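Ice-binding protein isoform1a (PDB 7BWX) probably binds ice, fitting water molecules of the ice prism planes through a right-handed beta-solenoid, as an antifreeze protein of an Antarctic fungus. Local coordinates at residues S63-A66 / F67-R71; T96-A99 / G100-Y104; V25-A28 / G29-I33; A119-A122 / S123-W126. The protein carries 1 engineered substitution. All blocks are in the same frame, centred on the assembly; numbering follows the deposited sequence.

Contact 1. Residues S63-A66 / F67-R71; sequences STQA and FADSR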
ATOM      1  N   SER A  63     -13.599  11.502  -4.330  1.00 13.92           N
ATOM      2  CA  SER A  63     -13.402  10.484  -3.270  1.00 13.21           C
ATOM      3  C   SER A  63     -14.349   9.297  -3.498  1.00 13.33           C
ATOM      4  O   SER A  63     -13.925   8.159  -3.270  1.00 13.15           O
ATOM      5  CB  SER A  63     -13.531  11.051  -1.901  1.00 13.22           C
ATOM      6  OG  SER A  63     -14.797  11.662  -1.654  1.00 15.70           O
ATOM      7  N   THR A  64     -15.586   9.513  -3.918  1.00 12.78           N
ATOM      8  CA  THR A  64     -16.500   8.384  -4.197  1.00 12.60           C
ATOM      9  C   THR A  64     -15.948   7.518  -5.329  1.00 12.17           C
ATOM     10  O   THR A  64     -15.892   6.259  -5.174  1.00 11.65           O
ATOM     11  CB  THR A  64     -17.909   8.850  -4.525  1.00 13.80           C
ATOM     12  OG1 THR A  64     -18.373   9.470  -3.321  1.00 17.00           O
ATOM     13  CG2 THR A  64     -18.828   7.715  -4.908  1.00 13.64           C
ATOM     14  N   GLN A  65     -15.525   8.149  -6.416  1.00 12.89           N
ATOM     15  CA  GLN A  65     -15.008   7.392  -7.584  1.00 13.61           C
ATOM     16  C   GLN A  65     -13.676   6.723  -7.203  1.00 13.01           C
ATOM     17  O   GLN A  65     -13.469   5.547  -7.568  1.00 12.87           O
ATOM     18  CB  GLN A  65     -14.837   8.278  -8.810  1.00 14.90           C
ATOM     19  CG  GLN A  65     -14.508   7.499 -10.090  1.00 17.19           C
ATOM     20  CD  GLN A  65     -15.641   6.577 -10.482  1.00 19.07           C
ATOM     21  OE1 GLN A  65     -16.723   7.043 -10.762  1.00 21.47           O
ATOM     22  NE2 GLN A  65     -15.449   5.266 -10.393  1.00 21.08           N
ATOM     23  N   ALA A  66     -12.829   7.414  -6.460  1.00 12.04           N
ATOM     24  CA  ALA A  66     -11.522   6.862  -6.034  1.00 12.38           C
ATOM     25  C   ALA A  66     -11.749   5.643  -5.135  1.00 12.87           C
ATOM     26  O   ALA A  66     -11.102   4.569  -5.348  1.00 12.32           O
ATOM     27  CB  ALA A  66     -10.664   7.908  -5.330  1.00 12.90           C
ATOM     28  N   PHE A  67     -12.662   5.745  -4.164  1.00 12.24           N
ATOM     29  CA  PHE A  67     -12.904   4.594  -3.284  1.00 12.61           C
ATOM     30  C   PHE A  67     -13.433   3.414  -4.104  1.00 12.34           C
ATOM     31  O   PHE A  67     -12.941   2.255  -3.959  1.00 13.21           O
ATOM     32  CB  PHE A  67     -13.827   4.952  -2.124  1.00 12.16           C
ATOM     33  CG  PHE A  67     -13.998   3.768  -1.235  1.00 12.21           C
ATOM     34  CD1 PHE A  67     -12.923   3.312  -0.485  1.00 12.44           C
ATOM     35  CD2 PHE A  67     -15.185   3.056  -1.217  1.00 12.60           C
ATOM     36  CE1 PHE A  67     -13.053   2.170   0.277  1.00 13.21           C
ATOM     37  CE2 PHE A  67     -15.316   1.937  -0.415  1.00 12.88           C
ATOM     38  CZ  PHE A  67     -14.238   1.479   0.299  1.00 12.76           C
ATOM     39  N   ALA A  68     -14.437   3.649  -4.925  1.00 11.81           N
ATOM     40  CA  ALA A  68     -15.007   2.573  -5.774  1.00 12.27           C
ATOM     41  C   ALA A  68     -13.866   1.952  -6.589  1.00 12.36           C
ATOM     42  O   ALA A  68     -13.742   0.739  -6.639  1.00 13.35           O
ATOM     43  CB  ALA A  68     -16.031   3.127  -6.702  1.00 13.23           C
ATOM     44  N   ASP A  69     -13.030   2.782  -7.198  1.00 13.01           N
ATOM     45  CA  ASP A  69     -11.909   2.296  -8.048  1.00 14.36           C
ATOM     46  C   ASP A  69     -10.930   1.476  -7.203  1.00 13.82           C
ATOM     47  O   ASP A  69     -10.418   0.477  -7.720  1.00 14.04           O
ATOM     48  CB  ASP A  69     -11.232   3.445  -8.794  1.00 15.72           C
ATOM     49  CG  ASP A  69     -12.118   4.077  -9.899  1.00 18.25           C
ATOM     50  OD1 ASP A  69     -13.231   3.497 -10.243  1.00 17.75           O
ATOM     51  OD2 ASP A  69     -11.709   5.142 -10.427  1.00 17.59           O
ATOM     52  N   SER A  70     -10.674   1.877  -5.955  1.00 13.76           N
ATOM     53  CA  SER A  70      -9.743   1.154  -5.059  1.00 13.86           C
ATOM     54  C   SER A  70     -10.315  -0.235  -4.807  1.00 13.37           C
ATOM     55  O   SER A  70      -9.562  -1.227  -4.781  1.00 11.78           O
ATOM     56  CB  SER A  70      -9.456   1.900  -3.787  1.00 14.12           C
ATOM     57  OG  SER A  70     -10.509   1.839  -2.843  1.00 13.91           O
ATOM     58  N   ARG A  71     -11.618  -0.334  -4.608  1.00 12.65           N
ATOM     59  CA  ARG A  71     -12.240  -1.642  -4.311  1.00 11.84           C
ATOM     60  C   ARG A  71     -12.289  -2.495  -5.574  1.00 12.20           C
ATOM     61  O   ARG A  71     -12.087  -3.714  -5.460  1.00 13.37           O
ATOM     62  CB  ARG A  71     -13.621  -1.454  -3.690  1.00 11.44           C
ATOM     63  CG  ARG A  71     -13.601  -0.731  -2.358  1.00 11.55           C
ATOM     64  CD  ARG A  71     -12.673  -1.364  -1.329  1.00 12.24           C
ATOM     65  NE  ARG A  71     -11.353  -0.708  -1.325  1.00 12.97           N
ATOM     66  CZ  ARG A  71     -10.321  -1.138  -0.599  1.00 13.63           C
ATOM     67  NH1 ARG A  71     -10.424  -2.235   0.116  1.00 14.39           N
ATOM     68  NH2 ARG A  71      -9.192  -0.458  -0.570  1.00 14.18           N
TER

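Contact 2. Residues T96-A99 / G100-Y104; sequences TFVA and GVYKY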
ATOM      1  N   THR A  96      14.419 -12.288  -3.068  1.00 21.95           N
ATOM      2  CA  THR A  96      14.460 -11.495  -4.294  1.00 23.53           C
ATOM      3  C   THR A  96      13.374 -12.057  -5.185  1.00 25.75           C
ATOM      4  O   THR A  96      13.476 -13.236  -5.518  1.00 25.93           O
ATOM      5  CB  THR A  96      15.858 -11.571  -4.927  1.00 26.84           C
ATOM      6  OG1 THR A  96      16.741 -10.986  -3.964  1.00 26.60           O
ATOM      7  CG2 THR A  96      15.946 -10.852  -6.260  1.00 28.49           C
ATOM      8  N   PHE A  97      12.376 -11.269  -5.549  1.00 22.69           N
ATOM      9  CA  PHE A  97      11.236 -11.731  -6.386  1.00 21.90           C
ATOM     10  C   PHE A  97      11.225 -11.039  -7.737  1.00 21.57           C
ATOM     11  O   PHE A  97      11.178  -9.804  -7.811  1.00 20.28           O
ATOM     12  CB  PHE A  97       9.910 -11.504  -5.653  1.00 22.53           C
ATOM     13  CG  PHE A  97       9.724 -12.439  -4.493  1.00 26.71           C
ATOM     14  CD1 PHE A  97      10.281 -13.721  -4.504  1.00 30.87           C
ATOM     15  CD2 PHE A  97       8.981 -12.067  -3.391  1.00 29.93           C
ATOM     16  CE1 PHE A  97      10.098 -14.592  -3.431  1.00 32.35           C
ATOM     17  CE2 PHE A  97       8.786 -12.931  -2.320  1.00 26.90           C
ATOM     18  CZ  PHE A  97       9.347 -14.185  -2.336  1.00 31.67           C
ATOM     19  N   VAL A  98      11.181 -11.835  -8.799  1.00 19.71           N
ATOM     20  CA  VAL A  98      10.863 -11.330 -10.162  1.00 21.67           C
ATOM     21  C   VAL A  98       9.344 -11.119 -10.266  1.00 19.32           C
ATOM     22  O   VAL A  98       8.609 -11.571  -9.371  1.00 20.18           O
ATOM     23  CB  VAL A  98      11.431 -12.239 -11.273  1.00 22.55           C
ATOM     24  CG1 VAL A  98      12.967 -12.309 -11.212  1.00 25.91           C
ATOM     25  CG2 VAL A  98      10.859 -13.635 -11.233  1.00 25.14           C
ATOM     26  N   ALA A  99       8.927 -10.458 -11.337  1.00 23.70           N
ATOM     27  CA  ALA A  99       7.525 -10.154 -11.669  1.00 22.56           C
ATOM     28  C   ALA A  99       6.690 -11.404 -11.413  1.00 24.75           C
ATOM     29  O   ALA A  99       7.090 -12.507 -11.794  1.00 20.07           O
ATOM     30  CB  ALA A  99       7.388  -9.670 -13.077  1.00 23.46           C
ATOM     31  N   GLY A 100       5.540 -11.250 -10.779  1.00 20.89           N
ATOM     32  CA  GLY A 100       4.594 -12.374 -10.660  1.00 21.04           C
ATOM     33  C   GLY A 100       3.385 -11.999  -9.822  1.00 20.09           C
ATOM     34  O   GLY A 100       3.351 -10.890  -9.266  1.00 17.55           O
ATOM     35  N   VAL A 101       2.422 -12.908  -9.776  1.00 19.95           N
ATOM     36  CA  VAL A 101       1.281 -12.910  -8.835  1.00 18.99           C
ATOM     37  C   VAL A 101       1.612 -13.979  -7.814  1.00 19.01           C
ATOM     38  O   VAL A 101       1.606 -15.207  -8.165  1.00 20.71           O
ATOM     39  CB  VAL A 101      -0.032 -13.138  -9.609  1.00 18.26           C
ATOM     40  CG1 VAL A 101      -1.268 -13.031  -8.717  1.00 19.22           C
ATOM     41  CG2 VAL A 101      -0.118 -12.177 -10.775  1.00 18.96           C
ATOM     42  N   TYR A 102       1.936 -13.559  -6.604  1.00 17.51           N
ATOM     43  CA  TYR A 102       2.401 -14.439  -5.507  1.00 19.19           C
ATOM     44  C   TYR A 102       1.245 -14.639  -4.532  1.00 21.82           C
ATOM     45  O   TYR A 102       0.741 -13.628  -3.943  1.00 19.08           O
ATOM     46  CB  TYR A 102       3.585 -13.794  -4.784  1.00 20.35           C
ATOM     47  CG  TYR A 102       4.831 -13.718  -5.625  1.00 21.28           C
ATOM     48  CD1 TYR A 102       5.021 -12.741  -6.573  1.00 21.84           C
ATOM     49  CD2 TYR A 102       5.849 -14.646  -5.457  1.00 23.82           C
ATOM     50  CE1 TYR A 102       6.177 -12.679  -7.339  1.00 22.23           C
ATOM     51  CE2 TYR A 102       6.970 -14.655  -6.266  1.00 22.63           C
ATOM     52  CZ  TYR A 102       7.149 -13.655  -7.188  1.00 25.02           C
ATOM     53  OH  TYR A 102       8.271 -13.666  -7.969  1.00 25.37           O
ATOM     54  N   LYS A 103       0.819 -15.887  -4.366  1.00 20.27           N
ATOM     55  CA  LYS A 103      -0.293 -16.256  -3.462  1.00 21.08           C
ATOM     56  C   LYS A 103       0.259 -16.697  -2.123  1.00 19.53           C
ATOM     57  O   LYS A 103       1.030 -17.714  -2.049  1.00 19.94           O
ATOM     58  CB  LYS A 103      -1.166 -17.320  -4.138  1.00 24.80           C
ATOM     59  CG  LYS A 103      -2.250 -17.943  -3.272  1.00 31.77           C
ATOM     60  CD  LYS A 103      -3.242 -18.789  -4.084  1.00 38.55           C
ATOM     61  CE  LYS A 103      -2.820 -20.227  -4.252  1.00 47.43           C
ATOM     62  NZ  LYS A 103      -2.833 -20.950  -2.951  1.00 51.00           N
ATOM     63  N   TYR A 104      -0.184 -16.040  -1.062  1.00 17.28           N
ATOM     64  CA  TYR A 104       0.091 -16.418   0.332  1.00 17.24           C
ATOM     65  C   TYR A 104      -1.223 -16.713   1.037  1.00 19.93           C
ATOM     66  O   TYR A 104      -2.103 -15.785   1.124  1.00 19.71           O
ATOM     67  CB  TYR A 104       0.869 -15.319   1.056  1.00 18.70           C
ATOM     68  CG  TYR A 104       2.283 -15.126   0.556  1.00 19.33           C
ATOM     69  CD1 TYR A 104       2.555 -14.388  -0.580  1.00 18.92           C
ATOM     70  CD2 TYR A 104       3.351 -15.685   1.231  1.00 19.81           C
ATOM     71  CE1 TYR A 104       3.844 -14.206  -1.055  1.00 20.69           C
ATOM     72  CE2 TYR A 104       4.653 -15.499   0.786  1.00 21.11           C
ATOM     73  CZ  TYR A 104       4.901 -14.776  -0.365  1.00 21.27           C
ATOM     74  OH  TYR A 104       6.192 -14.592  -0.764  1.00 20.56           O
TER

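Contact 3. Residues V25-A28 / G29-I33; sequences VANA and GATVI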
ATOM      1  N   VAL A  25      -8.997   9.050   8.341  1.00 14.48           N
ATOM      2  CA  VAL A  25      -7.522   9.008   8.514  1.00 14.65           C
ATOM      3  C   VAL A  25      -7.254   9.685   9.849  1.00 15.11           C
ATOM      4  O   VAL A  25      -7.781  10.805  10.082  1.00 15.62           O
ATOM      5  CB  VAL A  25      -6.792   9.716   7.366  1.00 16.09           C
ATOM      6  CG1 VAL A  25      -5.300   9.633   7.588  1.00 16.84           C
ATOM      7  CG2 VAL A  25      -7.146   9.171   6.010  1.00 15.68           C
ATOM      8  N   ALA A  26      -6.600   8.987  10.749  1.00 13.18           N
ATOM      9  CA  ALA A  26      -6.285   9.466  12.102  1.00 13.89           C
ATOM     10  C   ALA A  26      -4.759   9.561  12.176  1.00 13.71           C
ATOM     11  O   ALA A  26      -4.131   8.510  12.138  1.00 12.40           O
ATOM     12  CB  ALA A  26      -6.819   8.523  13.164  1.00 14.29           C
ATOM     13  N   ASN A  27      -4.225  10.763  12.327  1.00 14.24           N
ATOM     14  CA  ASN A  27      -2.773  11.033  12.320  1.00 12.28           C
ATOM     15  C   ASN A  27      -2.297  11.508  13.687  1.00 14.65           C
ATOM     16  O   ASN A  27      -2.936  12.391  14.281  1.00 14.59           O
ATOM     17  CB  ASN A  27      -2.415  12.085  11.259  1.00 12.94           C
ATOM     18  CG  ASN A  27      -0.941  12.414  11.269  1.00 13.39           C
ATOM     19  OD1 ASN A  27      -0.499  13.513  11.737  1.00 14.04           O
ATOM     20  ND2 ASN A  27      -0.175  11.412  10.927  1.00  9.42           N
ATOM     21  N   ALA A  28      -1.084  11.110  14.047  1.00 15.01           N
ATOM     22  CA  ALA A  28      -0.266  11.731  15.106  1.00 15.28           C
ATOM     23  C   ALA A  28       1.055  12.172  14.477  1.00 15.82           C
ATOM     24  O   ALA A  28       1.552  11.473  13.576  1.00 15.37           O
ATOM     25  CB  ALA A  28       0.004  10.716  16.195  1.00 17.00           C
ATOM     26  N   GLY A  29       1.635  13.248  14.976  1.00 15.42           N
ATOM     27  CA  GLY A  29       2.973  13.681  14.560  1.00 16.16           C
ATOM     28  C   GLY A  29       3.084  14.280  13.191  1.00 15.86           C
ATOM     29  O   GLY A  29       2.069  14.537  12.460  1.00 13.09           O
ATOM     30  N   ALA A  30       4.341  14.553  12.844  1.00 15.05           N
ATOM     31  CA  ALA A  30       4.705  15.402  11.700  1.00 15.65           C
ATOM     32  C   ALA A  30       4.720  14.535  10.425  1.00 16.87           C
ATOM     33  O   ALA A  30       5.728  14.425   9.719  1.00 16.23           O
ATOM     34  CB  ALA A  30       6.045  16.068  11.997  1.00 16.44           C
ATOM     35  N   THR A  31       3.558  14.031  10.069  1.00 15.25           N
ATOM     36  CA  THR A  31       3.339  13.277   8.831  1.00 13.46           C
ATOM     37  C   THR A  31       3.363  14.214   7.637  1.00 12.96           C
ATOM     38  O   THR A  31       2.873  15.352   7.714  1.00 13.66           O
ATOM     39  CB  THR A  31       2.048  12.477   8.997  1.00 13.20           C
ATOM     40  OG1 THR A  31       2.257  11.456   9.979  1.00 12.68           O
ATOM     41  CG2 THR A  31       1.590  11.902   7.689  1.00 13.10           C
ATOM     42  N   VAL A  32       3.894  13.722   6.538  1.00 12.21           N
ATOM     43  CA  VAL A  32       3.852  14.381   5.223  1.00 12.55           C
ATOM     44  C   VAL A  32       3.303  13.392   4.209  1.00 12.58           C
ATOM     45  O   VAL A  32       3.918  12.311   3.950  1.00 12.75           O
ATOM     46  CB  VAL A  32       5.238  14.894   4.799  1.00 13.21           C
ATOM     47  CG1 VAL A  32       5.186  15.437   3.398  1.00 14.12           C
ATOM     48  CG2 VAL A  32       5.730  15.925   5.782  1.00 14.55           C
ATOM     49  N   ILE A  33       2.156  13.733   3.657  1.00 12.34           N
ATOM     50  CA  ILE A  33       1.533  12.974   2.545  1.00 12.88           C
ATOM     51  C   ILE A  33       1.775  13.722   1.249  1.00 13.33           C
ATOM     52  O   ILE A  33       1.127  14.782   1.045  1.00 15.54           O
ATOM     53  CB  ILE A  33       0.026  12.745   2.759  1.00 12.98           C
ATOM     54  CG1 ILE A  33      -0.301  12.139   4.131  1.00 13.89           C
ATOM     55  CG2 ILE A  33      -0.509  11.920   1.617  1.00 13.09           C
ATOM     56  CD1 ILE A  33       0.307  10.788   4.393  1.00 15.53           C
TER

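Contact 4. Residues A119-A122 / S123-W126; sequences AGDA and SSVW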
ATOM      1  N   ALA A 119      14.435  -7.500 -13.522  1.00 26.31           N
ATOM      2  CA  ALA A 119      15.090  -8.338 -14.562  1.00 27.91           C
ATOM      3  C   ALA A 119      15.241  -7.532 -15.853  1.00 28.26           C
ATOM      4  O   ALA A 119      15.080  -8.104 -16.920  1.00 34.46           O
ATOM      5  CB  ALA A 119      14.260  -9.592 -14.787  1.00 28.86           C
ATOM      6  N   GLY A 120      15.452  -6.224 -15.741  1.00 28.04           N
ATOM      7  CA  GLY A 120      15.695  -5.303 -16.857  1.00 30.82           C
ATOM      8  C   GLY A 120      14.436  -4.982 -17.631  1.00 34.30           C
ATOM      9  O   GLY A 120      14.549  -4.350 -18.687  1.00 34.19           O
ATOM     10  N   ASP A 121      13.258  -5.336 -17.114  1.00 34.21           N
ATOM     11  CA  ASP A 121      11.971  -5.015 -17.777  1.00 33.84           C
ATOM     12  C   ASP A 121      11.139  -4.100 -16.852  1.00 32.22           C
ATOM     13  O   ASP A 121      10.593  -4.625 -15.860  1.00 30.20           O
ATOM     14  CB  ASP A 121      11.262  -6.318 -18.124  1.00 35.79           C
ATOM     15  CG  ASP A 121       9.887  -6.116 -18.734  1.00 42.80           C
ATOM     16  OD1 ASP A 121       9.563  -4.968 -19.103  1.00 37.53           O
ATOM     17  OD2 ASP A 121       9.146  -7.121 -18.831  1.00 52.19           O
ATOM     18  N   ALA A 122      11.036  -2.810 -17.182  1.00 30.33           N
ATOM     19  CA  ALA A 122      10.330  -1.766 -16.392  1.00 32.08           C
ATOM     20  C   ALA A 122       8.831  -2.066 -16.340  1.00 28.90           C
ATOM     21  O   ALA A 122       8.176  -1.569 -15.436  1.00 30.19           O
ATOM     22  CB  ALA A 122      10.537  -0.391 -16.969  1.00 32.91           C
ATOM     23  N   SER A 123       8.302  -2.849 -17.267  1.00 26.05           N
ATOM     24  CA  SER A 123       6.859  -3.188 -17.295  1.00 28.37           C
ATOM     25  C   SER A 123       6.586  -4.336 -16.307  1.00 24.58           C
ATOM     26  O   SER A 123       5.452  -4.765 -16.216  1.00 27.93           O
ATOM     27  CB  SER A 123       6.396  -3.502 -18.708  1.00 27.59           C
ATOM     28  OG  SER A 123       6.780  -4.839 -19.022  1.00 33.44           O
ATOM     29  N   SER A 124       7.590  -4.866 -15.619  1.00 23.30           N
ATOM     30  CA  SER A 124       7.421  -5.912 -14.575  1.00 22.88           C
ATOM     31  C   SER A 124       6.281  -5.507 -13.612  1.00 22.42           C
ATOM     32  O   SER A 124       6.310  -4.374 -13.143  1.00 19.37           O
ATOM     33  CB  SER A 124       8.709  -6.097 -13.800  1.00 23.82           C
ATOM     34  OG  SER A 124       9.650  -6.899 -14.518  1.00 24.28           O
ATOM     35  N   VAL A 125       5.370  -6.429 -13.287  1.00 21.43           N
ATOM     36  CA  VAL A 125       4.311  -6.194 -12.268  1.00 20.79           C
ATOM     37  C   VAL A 125       4.422  -7.236 -11.171  1.00 19.59           C
ATOM     38  O   VAL A 125       4.706  -8.434 -11.468  1.00 18.44           O
ATOM     39  CB  VAL A 125       2.919  -6.166 -12.928  1.00 21.83           C
ATOM     40  CG1 VAL A 125       1.823  -6.166 -11.884  1.00 20.80           C
ATOM     41  CG2 VAL A 125       2.789  -4.975 -13.847  1.00 22.62           C
ATOM     42  N   TRP A 126       4.238  -6.790  -9.915  1.00 18.23           N
ATOM     43  CA  TRP A 126       4.124  -7.646  -8.725  1.00 17.08           C
ATOM     44  C   TRP A 126       2.730  -7.462  -8.114  1.00 17.31           C
ATOM     45  O   TRP A 126       2.324  -6.314  -7.808  1.00 16.61           O
ATOM     46  CB  TRP A 126       5.177  -7.363  -7.673  1.00 17.42           C
ATOM     47  CG  TRP A 126       6.582  -7.650  -8.083  1.00 19.37           C
ATOM     48  CD1 TRP A 126       7.357  -8.729  -7.760  1.00 20.53           C
ATOM     49  CD2 TRP A 126       7.377  -6.810  -8.920  1.00 18.14           C
ATOM     50  NE1 TRP A 126       8.589  -8.602  -8.344  1.00 20.94           N
ATOM     51  CE2 TRP A 126       8.636  -7.422  -9.041  1.00 20.61           C
ATOM     52  CE3 TRP A 126       7.144  -5.606  -9.554  1.00 18.43           C
ATOM     53  CZ2 TRP A 126       9.647  -6.858  -9.820  1.00 21.86           C
ATOM     54  CZ3 TRP A 126       8.146  -5.033 -10.297  1.00 22.43           C
ATOM     55  CH2 TRP A 126       9.377  -5.659 -10.434  1.00 20.33           C
TER
HETATM   56  O   HOH W   1       8.352  -2.490 -12.773  1.00 21.96           O

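Contact 1. Residues S63-A66 / F67-R71
Gln65 NE2 donates to Asp69 OD1 at 2.8 Å, a side-chain bond spanning one turn of the helix. The bond is bent, with an N-H...O angle of 150°. Asp69 OD1 lies near the amide plane of Gln65, but NE2 comes to it from above the carboxylate plane. The two flat groups are turned 37° apart. Gln65 bends at chi2 (64°), which brings its amide round to Asp69 and sets Gln65 CG 3.7 Å from Asp69 OD2. That second carboxylate oxygen accepts from the backbone N of Ala13, so one side chain ties the helix to the N-terminal part of the chain. With Asp69 replaced by an alanine, Ala13 N would probably lose its acceptor and the Gln65 amide would be free to turn. The helix backbone bonds include Ser70 N to Ala66 O at 2.8 Å. Further round, Ser70 OG donates to Phe67 O at 2.7 Å. The same carbonyl oxygen also accepts from Arg71 N. Ser70 OG in turn accepts from Arg71 NE at 3.1 Å, lying in the guanidinium plane. Arg71 CG sits 3.5 Å above one face of the Phe67 ring, towards its rim. Ala66 and Ser70 touch Leu20 of strand 19-20. This is i to i+4 Gln-Asp pairing on an alpha-helix, the helix that lies along the right-handed beta-helix in ice-binding proteins of this family.

Contact 2. Residues T96-A99 / G100-Y104
Phe97 begins its contact at CB, which lies 3.6 Å from Tyr102 OH. Its CG comes next, 3.9 Å from Tyr102 CZ. On the ring, Phe97 CD1 is 3.9 Å from Tyr102 CE2, which lies over one face near the rim. The far end, Phe97 CE2 and CZ, meets Tyr104 OH, each at 3.5 Å. The Phe97 and Tyr102 rings form an offset stack, with centroids 4.7 Å apart and planes at 29°. With chi1 at -68°, Tyr102 CG stands anti to its own carbonyl carbon, and the ring extends back across the bend to residues 97 and 98. There Tyr102 OH donates to Val98 O at a short 2.5 Å, and that oxygen lies in the plane of the ring, at its edge. A leucine in place of Tyr102 would probably leave Val98 O without this donor and Phe97 without its stacking partner. Tyr104 OH has a further bond to Gln86 NE2. The Tyr102 ring also meets the ring of Phe128 on strand 126-130. Strand 100-104 runs between strands 84-85 and 126-130, while strand 96-97 pairs with strand 113-117 round the corner.

Contact 3. Residues V25-A28 / G29-I33
A corner of the beta-helix brings Asn27 and Thr31 together, where the chain leaves strand 25-28 and turns into strand 32-34. The bend includes an inverse gamma turn centred on Ala30, marked by a weak bond from Thr31 N to Gly29 O at 2.9 Å. Gly29 enters the bend with phi at 73°, a value that favours glycine. A side chain there would also run into Ala28 O. Across the corner the two side chains slide past each other in opposite directions. Asn27 CG lies 3.6 Å from Thr31 OG1 and 3.8 Å from Thr31 CB. Asn27 CG is anti to the backbone N (chi1 178°), which carries the amide forward beside its own carbonyl and into the bend. The amide group as a whole lies near Gly29 O, Ala28 O and the Thr31 hydroxyl. Thr31 OG1 is 3.7 Å from Ala28 O. Leu199 of strand 197-200 touches both Asn27 and Thr31. The Asn27 side chain also rests on Phe47 from a nearby loop. Polar groups and the apolar side chains of Leu199 and Phe47 thus meet at this corner. The hydroxyl of the buried Thr31 accepts a hydrogen bond from the backbone N of Asn202, which links this corner to a part of the chain far away in sequence.

Contact 4. Residues A119-A122 / S123-W126
This is a local turn contact between Asp121, Ser123 and Ser124, in the loop that joins strand 113-117 to strand 126-130. A type I beta turn runs from Asp121 to Ser124. It is closed by Ser124 N donating to Asp121 O at 3.0 Å. The side chain of Asp121 grips the same turn. Asp121 OD1 takes two donors from one residue: Ser123 OG at 2.8 Å and Ser123 N at 3.1 Å. Both come from the same face of the carboxylate. The hydroxyl approaches on the syn side, 24° out of the plane, while the N-H comes from higher above it, at 56°. With CG anti to the backbone N (chi1 176°), the Asp121 carboxylate lies beside its own carbonyl and turns towards Ser123. These two donors would probably offset some of the negative charge on OD1. Ser124 OG lies 2.8 Å from Asp121 O, but Gly118 O is a second acceptor within its reach. A water donates to Ala122 O and to Ser124 O, each at 2.8 Å, so it bridges two carbonyls of the turn. The same water sits at the edge of the Trp126 ring, in its plane. Backbone bonds of Gly120 to Asn146 and of Trp126 to Asn152 join the loop to the next coil. An Asp side chain bonded to the N-H two residues on is an Asx turn, here combined with a type I beta turn at a corner of the beta-helix.

In the fold
Along the chain the order is contact 3, contact 1, contact 2, contact 4. Contacts 2 and 4 lie on the same side of the chain's centre, with their own centres about 12 Å apart. They touch through Phe97 O and Trp126 NE1, 2.9 Å apart, which are hydrogen-bonded. Their strands 100-104 and 126-130 pair in parallel as successive coils. Contact 3 lies across the chain's centre, about 31 Å from contact 2 between centres. Contact 1 touches none of the others; its helix 61-79 lies alongside the coils. Contacts 2 and 4 thus sit at corners of neighbouring coils and contact 3 at a remote corner, so local contacts of this kind secure turns far apart along the solenoid.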